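Local coordinates for synaptonemal complex protein 2 (Mus musculus, PDB 5IWZ) that is a major component of the axial and lateral elements of the synaptonemal complex and is required for normal meiotic chromosome synapsis, at residues P8-L13 with I35-D40; D40-C45 with N82-G87. All blocks are in the same frame, centred on the assembly; numbering follows the deposited sequence.

In the fold
Both contacts lie at the N-terminal end of the chain, in the armadillo-repeat-like part and about 30 Å from the chain's centre, and their own centres are 10 Å apart. They come in series: contact 1 closes at Asp40, which contact 2 shares. Between the segments of contact 1 run helices 13-23 and 27-32; between those of contact 2 run helices 49-63 and 66-79. Leu13 CD2 of contact 1 sits 3.8 Å from Ile83 CD1 of contact 2. One loop thus packs on the N-terminal segment and then enters strand 43-45, so that extended chain borders the first helices of this helical domain.

Contact 1: P8-L13 with I35-D40; sequences PDLQQL and IDICED
Leu10 and Ile35 reach toward each other tip to tip; the side chains that meet are all apolar, and no hydrogen bond crosses between the segments. Ile35 can be followed outward. From its CB, the CG2 branch meets Leu10 CD1 at 3.7 Å. The other branch leaves with CG1 anti to the carbonyl carbon (chi1 -54°), and CG1 comes within 4.2 Å of Pro8 CB. At its tip, CD1 meets Leu10 CG, Pro8 CB at 3.6 Å and the carbonyl oxygen Pro8 O at 3.5 Å. Ile35 and Pro8 slide past each other in opposite directions, whereas Ile37 crosses Leu10 obliquely. Ile37 CD1 rests against both methyls of Leu10, 3.5 Å from CD1, a tight carbon contact, and 3.7 Å from CD2. Behind this apolar surface, Asp9 OD2 accepts Gln11 N at 3.1 Å from above the carboxylate plane and also takes Gln11 NE2 through its syn lone pair. Pro8 also rests on Ala31 and Leu32, while Ile37 touches Arg78 and Cys79 of helix 66-79. The local motif is an Asx turn at Asp9, leading through a short 3-10 segment into helix 13-23, the first helix of the chain, in its armadillo-repeat-like part.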
ATOM      1  N   PRO A   8     -31.480 -13.814   2.231  1.00 50.72           N
ATOM      2  CA  PRO A   8     -30.948 -12.683   3.002  1.00 49.69           C
ATOM      3  C   PRO A   8     -31.656 -11.397   2.611  1.00 51.52           C
ATOM      4  O   PRO A   8     -32.040 -11.212   1.456  1.00 58.76           O
ATOM      5  CB  PRO A   8     -29.466 -12.640   2.604  1.00 42.77           C
ATOM      6  CG  PRO A   8     -29.229 -13.844   1.682  1.00 47.76           C
ATOM      7  CD  PRO A   8     -30.572 -14.243   1.156  1.00 46.19           C
ATOM      8  N   ASP A   9     -31.826 -10.499   3.580  1.00 49.15           N
ATOM      9  CA  ASP A   9     -32.548  -9.244   3.355  1.00 51.95           C
ATOM     10  C   ASP A   9     -31.653  -8.055   3.694  1.00 49.00           C
ATOM     11  O   ASP A   9     -31.370  -7.805   4.873  1.00 41.44           O
ATOM     12  CB  ASP A   9     -33.834  -9.198   4.179  1.00 59.60           C
ATOM     13  CG  ASP A   9     -34.722  -8.004   3.821  1.00 66.97           C
ATOM     14  OD1 ASP A   9     -35.780  -7.829   4.465  1.00 69.37           O
ATOM     15  OD2 ASP A   9     -34.363  -7.242   2.892  1.00 70.08           O
ATOM     16  N   LEU A  10     -31.251  -7.296   2.665  1.00 48.46           N
ATOM     17  CA  LEU A  10     -30.402  -6.124   2.892  1.00 44.49           C
ATOM     18  C   LEU A  10     -31.051  -5.117   3.831  1.00 41.20           C
ATOM     19  O   LEU A  10     -30.353  -4.470   4.622  1.00 36.06           O
ATOM     20  CB  LEU A  10     -30.057  -5.443   1.574  1.00 42.44           C
ATOM     21  CG  LEU A  10     -29.004  -6.184   0.763  1.00 48.59           C
ATOM     22  CD1 LEU A  10     -28.953  -5.604  -0.627  1.00 57.97           C
ATOM     23  CD2 LEU A  10     -27.645  -6.084   1.438  1.00 43.68           C
ATOM     24  N   GLN A  11     -32.378  -4.976   3.773  1.00 38.28           N
ATOM     25  CA  GLN A  11     -33.074  -4.060   4.669  1.00 34.92           C
ATOM     26  C   GLN A  11     -32.868  -4.408   6.136  1.00 41.02           C
ATOM     27  O   GLN A  11     -33.190  -3.588   7.005  1.00 43.84           O
ATOM     28  CB  GLN A  11     -34.570  -4.058   4.347  1.00 46.92           C
ATOM     29  CG  GLN A  11     -34.883  -3.698   2.911  1.00 59.52           C
ATOM     30  CD  GLN A  11     -36.340  -3.927   2.571  1.00 75.92           C
ATOM     31  OE1 GLN A  11     -37.027  -3.024   2.089  1.00 81.97           O
ATOM     32  NE2 GLN A  11     -36.826  -5.143   2.832  1.00 77.98           N
ATOM     33  N   GLN A  12     -32.340  -5.594   6.421  1.00 42.29           N
ATOM     34  CA  GLN A  12     -32.107  -6.099   7.763  1.00 44.04           C
ATOM     35  C   GLN A  12     -30.676  -5.885   8.232  1.00 36.12           C
ATOM     36  O   GLN A  12     -30.274  -6.493   9.232  1.00 36.59           O
ATOM     37  CB  GLN A  12     -32.430  -7.591   7.807  1.00 48.66           C
ATOM     38  CG  GLN A  12     -33.821  -7.915   7.370  1.00 58.03           C
ATOM     39  CD  GLN A  12     -34.764  -7.951   8.534  1.00 69.31           C
ATOM     40  OE1 GLN A  12     -35.031  -9.017   9.096  1.00 68.73           O
ATOM     41  NE2 GLN A  12     -35.269  -6.784   8.921  1.00 76.84           N
ATOM     42  N   LEU A  13     -29.904  -5.051   7.527  1.00 37.51           N
ATOM     43  CA  LEU A  13     -28.501  -4.822   7.863  1.00 31.26           C
ATOM     44  C   LEU A  13     -28.303  -4.555   9.346  1.00 31.73           C
ATOM     45  O   LEU A  13     -27.423  -5.149   9.977  1.00 27.64           O
ATOM     46  CB  LEU A  13     -27.935  -3.653   7.048  1.00 32.75           C
ATOM     47  CG  LEU A  13     -26.463  -3.305   7.328  1.00 31.98           C
ATOM     48  CD1 LEU A  13     -25.533  -4.478   7.012  1.00 27.48           C
ATOM     49  CD2 LEU A  13     -25.996  -2.043   6.568  1.00 35.85           C
ATOM     50  N   ILE A  35     -25.262 -10.795  -1.664  1.00 67.27           N
ATOM     51  CA  ILE A  35     -26.251 -10.085  -2.471  1.00 65.54           C
ATOM     52  C   ILE A  35     -25.552  -8.996  -3.270  1.00 70.17           C
ATOM     53  O   ILE A  35     -24.617  -8.350  -2.782  1.00 71.77           O
ATOM     54  CB  ILE A  35     -27.354  -9.472  -1.585  1.00 56.45           C
ATOM     55  CG1 ILE A  35     -27.996 -10.515  -0.681  1.00 49.79           C
ATOM     56  CG2 ILE A  35     -28.426  -8.816  -2.438  1.00 61.32           C
ATOM     57  CD1 ILE A  35     -28.997  -9.900   0.280  1.00 45.03           C
ATOM     58  N   ASP A  36     -26.013  -8.776  -4.499  1.00 70.43           N
ATOM     59  CA  ASP A  36     -25.555  -7.637  -5.280  1.00 69.67           C
ATOM     60  C   ASP A  36     -26.409  -6.426  -4.936  1.00 69.14           C
ATOM     61  O   ASP A  36     -27.636  -6.470  -5.057  1.00 60.91           O
ATOM     62  CB  ASP A  36     -25.604  -7.934  -6.777  1.00 77.32           C
ATOM     63  CG  ASP A  36     -24.239  -8.292  -7.345  1.00 89.46           C
ATOM     64  OD1 ASP A  36     -24.075  -9.380  -7.940  1.00 93.52           O
ATOM     65  OD2 ASP A  36     -23.314  -7.466  -7.188  1.00 93.02           O
ATOM     66  N   ILE A  37     -25.744  -5.353  -4.505  1.00 71.92           N
ATOM     67  CA  ILE A  37     -26.431  -4.139  -4.083  1.00 71.77           C
ATOM     68  C   ILE A  37     -27.081  -3.491  -5.295  1.00 75.63           C
ATOM     69  O   ILE A  37     -26.427  -3.253  -6.319  1.00 78.95           O
ATOM     70  CB  ILE A  37     -25.454  -3.170  -3.400  1.00 68.95           C
ATOM     71  CG1 ILE A  37     -24.869  -3.789  -2.127  1.00 60.50           C
ATOM     72  CG2 ILE A  37     -26.145  -1.838  -3.094  1.00 70.51           C
ATOM     73  CD1 ILE A  37     -25.885  -4.037  -1.061  1.00 59.21           C
ATOM     74  N   CYS A  38     -28.372  -3.212  -5.191  1.00 80.22           N
ATOM     75  CA  CYS A  38     -29.101  -2.537  -6.252  1.00 86.28           C
ATOM     76  C   CYS A  38     -29.442  -1.124  -5.808  1.00 84.52           C
ATOM     77  O   CYS A  38     -30.004  -0.927  -4.724  1.00 86.10           O
ATOM     78  CB  CYS A  38     -30.359  -3.314  -6.633  1.00 93.55           C
ATOM     79  SG  CYS A  38     -29.978  -4.736  -7.680  1.00100.08           S
ATOM     80  N   GLU A  39     -29.110  -0.148  -6.658  1.00 79.24           N
ATOM     81  CA  GLU A  39     -29.273   1.275  -6.378  1.00 72.88           C
ATOM     82  C   GLU A  39     -30.705   1.638  -5.998  1.00 68.62           C
ATOM     83  O   GLU A  39     -30.964   2.748  -5.528  1.00 72.04           O
ATOM     84  CB  GLU A  39     -28.835   2.104  -7.589  1.00 71.34           C
ATOM     85  N   ASP A  40     -31.641   0.711  -6.202  1.00 65.29           N
ATOM     86  CA  ASP A  40     -33.022   0.962  -5.811  1.00 61.42           C
ATOM     87  C   ASP A  40     -33.206   0.855  -4.300  1.00 57.76           C
ATOM     88  O   ASP A  40     -33.927   1.663  -3.704  1.00 54.84           O
ATOM     89  CB  ASP A  40     -33.948  -0.014  -6.535  1.00 62.44           C
TER

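Contact 2: D40-C45 with N82-G87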
ATOM      1  N   ASP A  40     -31.641   0.711  -6.202  1.00 65.29           N
ATOM      2  CA  ASP A  40     -33.022   0.962  -5.811  1.00 61.42           C
ATOM      3  C   ASP A  40     -33.206   0.855  -4.300  1.00 57.76           C
ATOM      4  O   ASP A  40     -33.927   1.663  -3.704  1.00 54.84           O
ATOM      5  CB  ASP A  40     -33.948  -0.014  -6.535  1.00 62.44           C
ATOM      6  N   VAL A  41     -32.537  -0.112  -3.662  1.00 56.49           N
ATOM      7  CA  VAL A  41     -32.907  -0.530  -2.310  1.00 61.41           C
ATOM      8  C   VAL A  41     -32.543   0.535  -1.282  1.00 61.14           C
ATOM      9  O   VAL A  41     -31.473   1.163  -1.344  1.00 64.49           O
ATOM     10  CB  VAL A  41     -32.249  -1.874  -1.955  1.00 61.44           C
ATOM     11  CG1 VAL A  41     -32.790  -2.396  -0.613  1.00 58.34           C
ATOM     12  CG2 VAL A  41     -32.481  -2.887  -3.057  1.00 59.51           C
ATOM     13  N   LYS A  42     -33.436   0.725  -0.313  1.00 51.45           N
ATOM     14  CA  LYS A  42     -33.242   1.633   0.808  1.00 51.49           C
ATOM     15  C   LYS A  42     -33.111   0.816   2.084  1.00 51.82           C
ATOM     16  O   LYS A  42     -34.022   0.058   2.438  1.00 52.54           O
ATOM     17  CB  LYS A  42     -34.405   2.617   0.918  1.00 55.10           C
ATOM     18  CG  LYS A  42     -34.592   3.448  -0.339  1.00 58.12           C
ATOM     19  CD  LYS A  42     -35.582   4.567  -0.141  1.00 54.87           C
ATOM     20  CE  LYS A  42     -35.191   5.740  -1.005  1.00 60.01           C
ATOM     21  NZ  LYS A  42     -34.089   5.362  -1.931  1.00 63.73           N
ATOM     22  N   ILE A  43     -31.980   0.969   2.764  1.00 50.87           N
ATOM     23  CA  ILE A  43     -31.723   0.296   4.031  1.00 44.38           C
ATOM     24  C   ILE A  43     -31.967   1.293   5.148  1.00 48.84           C
ATOM     25  O   ILE A  43     -31.269   2.308   5.250  1.00 51.29           O
ATOM     26  CB  ILE A  43     -30.296  -0.261   4.101  1.00 39.75           C
ATOM     27  CG1 ILE A  43     -29.996  -1.118   2.870  1.00 40.83           C
ATOM     28  CG2 ILE A  43     -30.124  -1.065   5.379  1.00 39.42           C
ATOM     29  CD1 ILE A  43     -28.514  -1.516   2.734  1.00 37.58           C
ATOM     30  N   LYS A  44     -32.959   1.008   5.984  1.00 46.11           N
ATOM     31  CA  LYS A  44     -33.268   1.879   7.103  1.00 45.54           C
ATOM     32  C   LYS A  44     -32.377   1.525   8.284  1.00 41.67           C
ATOM     33  O   LYS A  44     -32.318   0.365   8.703  1.00 42.44           O
ATOM     34  CB  LYS A  44     -34.740   1.757   7.489  1.00 47.10           C
ATOM     35  CG  LYS A  44     -35.057   2.358   8.840  1.00 63.98           C
ATOM     36  CD  LYS A  44     -35.950   1.450   9.671  1.00 71.50           C
ATOM     37  CE  LYS A  44     -36.008   1.922  11.120  1.00 71.99           C
ATOM     38  NZ  LYS A  44     -34.696   1.723  11.817  1.00 69.52           N
ATOM     39  N   CYS A  45     -31.681   2.524   8.816  1.00 36.75           N
ATOM     40  CA  CYS A  45     -30.845   2.353   9.993  1.00 41.45           C
ATOM     41  C   CYS A  45     -31.181   3.407  11.035  1.00 45.54           C
ATOM     42  O   CYS A  45     -31.655   4.502  10.716  1.00 50.26           O
ATOM     43  CB  CYS A  45     -29.363   2.440   9.642  1.00 40.80           C
ATOM     44  SG  CYS A  45     -28.835   1.085   8.626  1.00 41.53           S
ATOM     45  N   ASN A  82     -26.709   3.290   0.272  1.00 47.75           N
ATOM     46  CA  ASN A  82     -28.102   2.869   0.334  1.00 42.45           C
ATOM     47  C   ASN A  82     -28.667   2.935   1.742  1.00 38.25           C
ATOM     48  O   ASN A  82     -29.810   2.522   1.957  1.00 39.97           O
ATOM     49  CB  ASN A  82     -28.259   1.445  -0.212  1.00 44.15           C
ATOM     50  CG  ASN A  82     -28.026   1.366  -1.700  1.00 53.89           C
ATOM     51  OD1 ASN A  82     -26.890   1.212  -2.162  1.00 54.65           O
ATOM     52  ND2 ASN A  82     -29.105   1.467  -2.468  1.00 56.02           N
ATOM     53  N   ILE A  83     -27.909   3.437   2.689  1.00 37.62           N
ATOM     54  CA  ILE A  83     -28.320   3.543   4.080  1.00 31.71           C
ATOM     55  C   ILE A  83     -28.966   4.900   4.292  1.00 43.27           C
ATOM     56  O   ILE A  83     -28.500   5.913   3.759  1.00 45.04           O
ATOM     57  CB  ILE A  83     -27.106   3.341   5.008  1.00 43.15           C
ATOM     58  CG1 ILE A  83     -26.673   1.870   4.982  1.00 48.44           C
ATOM     59  CG2 ILE A  83     -27.404   3.798   6.423  1.00 48.84           C
ATOM     60  CD1 ILE A  83     -25.413   1.586   5.762  1.00 49.60           C
ATOM     61  N   PHE A  84     -30.060   4.917   5.055  1.00 35.31           N
ATOM     62  CA  PHE A  84     -30.747   6.134   5.438  1.00 47.51           C
ATOM     63  C   PHE A  84     -31.023   6.061   6.929  1.00 42.70           C
ATOM     64  O   PHE A  84     -31.319   4.990   7.461  1.00 43.88           O
ATOM     65  CB  PHE A  84     -32.046   6.327   4.627  1.00 49.92           C
ATOM     66  CG  PHE A  84     -31.808   6.492   3.145  1.00 52.81           C
ATOM     67  CD1 PHE A  84     -31.674   7.755   2.585  1.00 50.59           C
ATOM     68  CD2 PHE A  84     -31.688   5.385   2.318  1.00 53.70           C
ATOM     69  CE1 PHE A  84     -31.429   7.908   1.219  1.00 49.30           C
ATOM     70  CE2 PHE A  84     -31.444   5.531   0.950  1.00 52.64           C
ATOM     71  CZ  PHE A  84     -31.318   6.796   0.402  1.00 46.33           C
ATOM     72  N   ILE A  85     -30.858   7.186   7.608  1.00 38.21           N
ATOM     73  CA  ILE A  85     -31.111   7.290   9.039  1.00 41.79           C
ATOM     74  C   ILE A  85     -32.107   8.424   9.237  1.00 47.50           C
ATOM     75  O   ILE A  85     -31.807   9.580   8.905  1.00 46.32           O
ATOM     76  CB  ILE A  85     -29.819   7.546   9.836  1.00 46.00           C
ATOM     77  CG1 ILE A  85     -28.789   6.451   9.545  1.00 45.83           C
ATOM     78  CG2 ILE A  85     -30.110   7.618  11.329  1.00 44.96           C
ATOM     79  CD1 ILE A  85     -27.431   6.696  10.185  1.00 52.43           C
ATOM     80  N   LEU A  86     -33.293   8.088   9.754  1.00 44.38           N
ATOM     81  CA  LEU A  86     -34.392   9.038   9.930  1.00 54.38           C
ATOM     82  C   LEU A  86     -34.609   9.871   8.667  1.00 57.94           C
ATOM     83  O   LEU A  86     -34.756  11.094   8.713  1.00 63.36           O
ATOM     84  CB  LEU A  86     -34.151   9.929  11.150  1.00 57.52           C
ATOM     85  CG  LEU A  86     -34.040   9.131  12.452  1.00 58.13           C
ATOM     86  CD1 LEU A  86     -33.843  10.042  13.648  1.00 53.14           C
ATOM     87  CD2 LEU A  86     -35.255   8.215  12.640  1.00 61.11           C
ATOM     88  N   GLY A  87     -34.605   9.189   7.520  1.00 57.14           N
ATOM     89  CA  GLY A  87     -34.889   9.809   6.249  1.00 56.61           C
ATOM     90  C   GLY A  87     -33.720  10.488   5.573  1.00 60.41           C
ATOM     91  O   GLY A  87     -33.800  10.764   4.372  1.00 65.69           O
TER
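Asn82 meets Val41 through its side chain and Ile43 through its backbone. Its CG stands anti to the carbonyl carbon (chi1 -69°), and ND2 donates to Val41 O at 2.6 Å, lying in the carbonyl plane while the acceptor lies in the amide plane of Asn82. The N-H...O angle of 158° supports the bond. Replacing Asn82 with an alanine would probably leave Val41 O without this amide donor and the loop before strand 43-45 less firmly fixed. Asn82 O accepts Ile43 N at 2.8 Å. Next, Ile83 turns to the face that carries Ile43 and Cys45, where its CG2 lies 3.8 Å from Cys45 SG; Leu13 of helix 13-23 packs against both Ile43 and Ile83. Ile83 CA also approaches Ile43 O in a CA-H...O contact. Phe84 N donates to Ile43 O at 2.9 Å and Phe84 O accepts Cys45 N at 2.8 Å, so strands 43-45 and 83-85 pair in parallel, their directions 37° apart. They form two strands of a small mixed sheet, completed by antiparallel strand 88-89 beside 83-85, with helices 49-63 and 66-79 making the connection between the parallel pair. On the opposite face, the Phe84 ring turns CE2 to the aliphatic start of Lys42: Lys42 CG lies 4.0 Å from Phe84 CE2, and Lys42 CB 4.2 Å from the same ring atom. Ile85 returns to the Cys45 face, its CG1 4.1 Å from Cys45 CB, and packs beyond it on Thr93 and Met94 of helix 90-97.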